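Local coordinates for GGDEF and EAL domain-containing protein (PDB 6PWK) that binds c-di-GMP and, as a LapD receptor, probably uses that signal to control large adhesins in cell adhesion and biofilm formation, at residues 21-26 and 89-94. Numbering follows the deposited sequence.
Sequences PVSHLG and IARIST
Arg91 runs extended past Ser23 and brings its guanidinium against the aliphatic Val22, while a single backbone hydrogen bond joins the two segments. That bond goes from Arg91 N to Gly26 O, at 2.7 Å and nearly straight (168°). It accompanies a lone beta bridge between Gly26 and Ala90, whose CA atoms are 4.2 Å apart. Arg91 CG lies anti to the backbone N (chi1 -173°), and the chain stays extended from CG to NE. Arg91 CB and CD are the atoms that meet Ser23 OG, each at 3.7 Å. At the far end, Arg91 NH1 comes within 3.3 Å of Val22 CB, and the two side chains cross obliquely.

The guanidinium has two polar partners, Thr94 O and Asp20. Arg91 NH2 donates to Thr94 O over 3.1 Å, within the guanidinium plane and on a carbonyl lone pair. Arg91 NE adds a weak bond to the same oxygen. Arg91 NH1 forms a salt bridge with Asp20, which also hydrogen-bonds Ser23 OG. Ser23 OG accepts from Leu25 N at 3.2 Å, making an ST turn. One acidic residue thus ties the arginine to the turn.

Beside the bridge, Leu25 CD1 meets Ile89 CG2 at 3.7 Å. Phe97 of strand 96-102 touches Ser23, Leu25 and Arg91, and Ala75 of helix 53-80 also touches Leu25.

The contact pins the loop between helices 3-18 and 28-41 to strand 88-90, an edge strand of the GGDEF sheet within this chain, and the residues that follow it. Leading from that strand into 96-102, the turn probably corresponds to the GGDEF signature hairpin, with Ser-Thr-Tyr-Glu-Phe (93-97) in place of Gly-Gly-Asp-Glu-Phe.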
loop_
_atom_site.group_PDB
_atom_site.type_symbol
_atom_site.label_atom_id
_atom_site.label_comp_id
_atom_site.label_asym_id
_atom_site.label_seq_id
_atom_site.Cartn_x
_atom_site.Cartn_y
_atom_site.Cartn_z
ATOM N N PRO A 21 1.979 6.117 -22.838
ATOM C CA PRO A 21 1.101 5.307 -23.702
ATOM C C PRO A 21 -0.361 5.322 -23.287
ATOM O O PRO A 21 -1.241 5.253 -24.155
ATOM C CB PRO A 21 1.703 3.899 -23.586
ATOM C CG PRO A 21 3.115 4.118 -23.154
ATOM C CD PRO A 21 3.085 5.327 -22.272
ATOM N N VAL A 22 -0.651 5.412 -21.989
ATOM C CA VAL A 22 -2.035 5.330 -21.528
ATOM C C VAL A 22 -2.811 6.577 -21.939
ATOM O O VAL A 22 -3.807 6.500 -22.667
ATOM C CB VAL A 22 -2.087 5.117 -20.006
ATOM C CG1 VAL A 22 -3.517 4.862 -19.554
ATOM C CG2 VAL A 22 -1.177 3.968 -19.600
ATOM N N SER A 23 -2.362 7.744 -21.479
ATOM C CA SER A 23 -3.087 8.984 -21.728
ATOM C C SER A 23 -2.886 9.518 -23.139
ATOM O O SER A 23 -3.663 10.372 -23.576
ATOM C CB SER A 23 -2.662 10.053 -20.720
ATOM O OG SER A 23 -1.287 10.369 -20.865
ATOM N N HIS A 24 -1.868 9.039 -23.854
ATOM C CA HIS A 24 -1.464 9.605 -25.142
ATOM C C HIS A 24 -1.159 11.097 -25.023
ATOM O O HIS A 24 -1.327 11.860 -25.978
ATOM C CB HIS A 24 -2.513 9.352 -26.230
ATOM C CG HIS A 24 -1.958 9.384 -27.620
ATOM N ND1 HIS A 24 -1.218 8.348 -28.148
ATOM C CD2 HIS A 24 -2.026 10.328 -28.587
ATOM C CE1 HIS A 24 -0.858 8.651 -29.383
ATOM N NE2 HIS A 24 -1.335 9.847 -29.674
ATOM N N LEU A 25 -0.722 11.519 -23.841
ATOM C CA LEU A 25 -0.224 12.860 -23.582
ATOM C C LEU A 25 1.273 12.784 -23.314
ATOM O O LEU A 25 1.866 11.704 -23.276
ATOM C CB LEU A 25 -0.961 13.494 -22.400
ATOM C CG LEU A 25 -2.435 13.856 -22.571
ATOM C CD1 LEU A 25 -3.023 14.296 -21.241
ATOM C CD2 LEU A 25 -2.592 14.949 -23.615
ATOM N N GLY A 26 1.888 13.947 -23.125
ATOM C CA GLY A 26 3.274 13.967 -22.703
ATOM C C GLY A 26 3.439 13.338 -21.334
ATOM O O GLY A 26 2.555 13.418 -20.479
ATOM N N ILE A 89 0.264 19.966 -22.282
ATOM C CA ILE A 89 -0.581 19.104 -21.465
ATOM C C ILE A 89 0.146 17.778 -21.308
ATOM O O ILE A 89 0.464 17.118 -22.304
ATOM C CB ILE A 89 -1.973 18.901 -22.081
ATOM C CG1 ILE A 89 -2.657 20.249 -22.313
ATOM C CG2 ILE A 89 -2.829 18.026 -21.173
ATOM C CD1 ILE A 89 -4.072 20.134 -22.833
ATOM N N ALA A 90 0.415 17.393 -20.064
ATOM C CA ALA A 90 1.190 16.195 -19.792
ATOM C C ALA A 90 0.608 15.463 -18.592
ATOM O O ALA A 90 -0.140 16.028 -17.791
ATOM C CB ALA A 90 2.666 16.524 -19.542
ATOM N N ARG A 91 0.965 14.186 -18.484
ATOM C CA ARG A 91 0.589 13.346 -17.349
ATOM C C ARG A 91 1.822 13.221 -16.460
ATOM O O ARG A 91 2.695 12.384 -16.704
ATOM C CB ARG A 91 0.084 11.989 -17.823
ATOM C CG ARG A 91 -0.483 11.115 -16.723
ATOM C CD ARG A 91 -0.838 9.740 -17.256
ATOM N NE ARG A 91 -1.252 8.828 -16.195
ATOM C CZ ARG A 91 -1.287 7.507 -16.322
ATOM N NH1 ARG A 91 -0.922 6.942 -17.464
ATOM N NH2 ARG A 91 -1.678 6.749 -15.308
ATOM N N ILE A 92 1.892 14.062 -15.426
ATOM C CA ILE A 92 3.109 14.167 -14.624
ATOM C C ILE A 92 3.198 13.101 -13.540
ATOM O O ILE A 92 4.279 12.903 -12.967
ATOM C CB ILE A 92 3.206 15.564 -13.988
ATOM C CG1 ILE A 92 2.118 15.746 -12.927
ATOM C CG2 ILE A 92 3.077 16.640 -15.056
ATOM C CD1 ILE A 92 2.100 17.125 -12.311
ATOM N N SER A 93 2.102 12.417 -13.233
ATOM C CA SER A 93 2.110 11.336 -12.258
ATOM C C SER A 93 0.943 10.409 -12.569
ATOM O O SER A 93 0.267 10.555 -13.592
ATOM C CB SER A 93 2.051 11.886 -10.827
ATOM O OG SER A 93 0.955 11.335 -10.116
ATOM N N THR A 94 0.706 9.446 -11.677
ATOM C CA THR A 94 -0.298 8.421 -11.942
ATOM C C THR A 94 -1.693 9.025 -12.063
ATOM O O THR A 94 -2.452 8.681 -12.975
ATOM C CB THR A 94 -0.264 7.361 -10.842
ATOM O OG1 THR A 94 1.069 6.852 -10.707
ATOM C CG2 THR A 94 -1.203 6.211 -11.181
#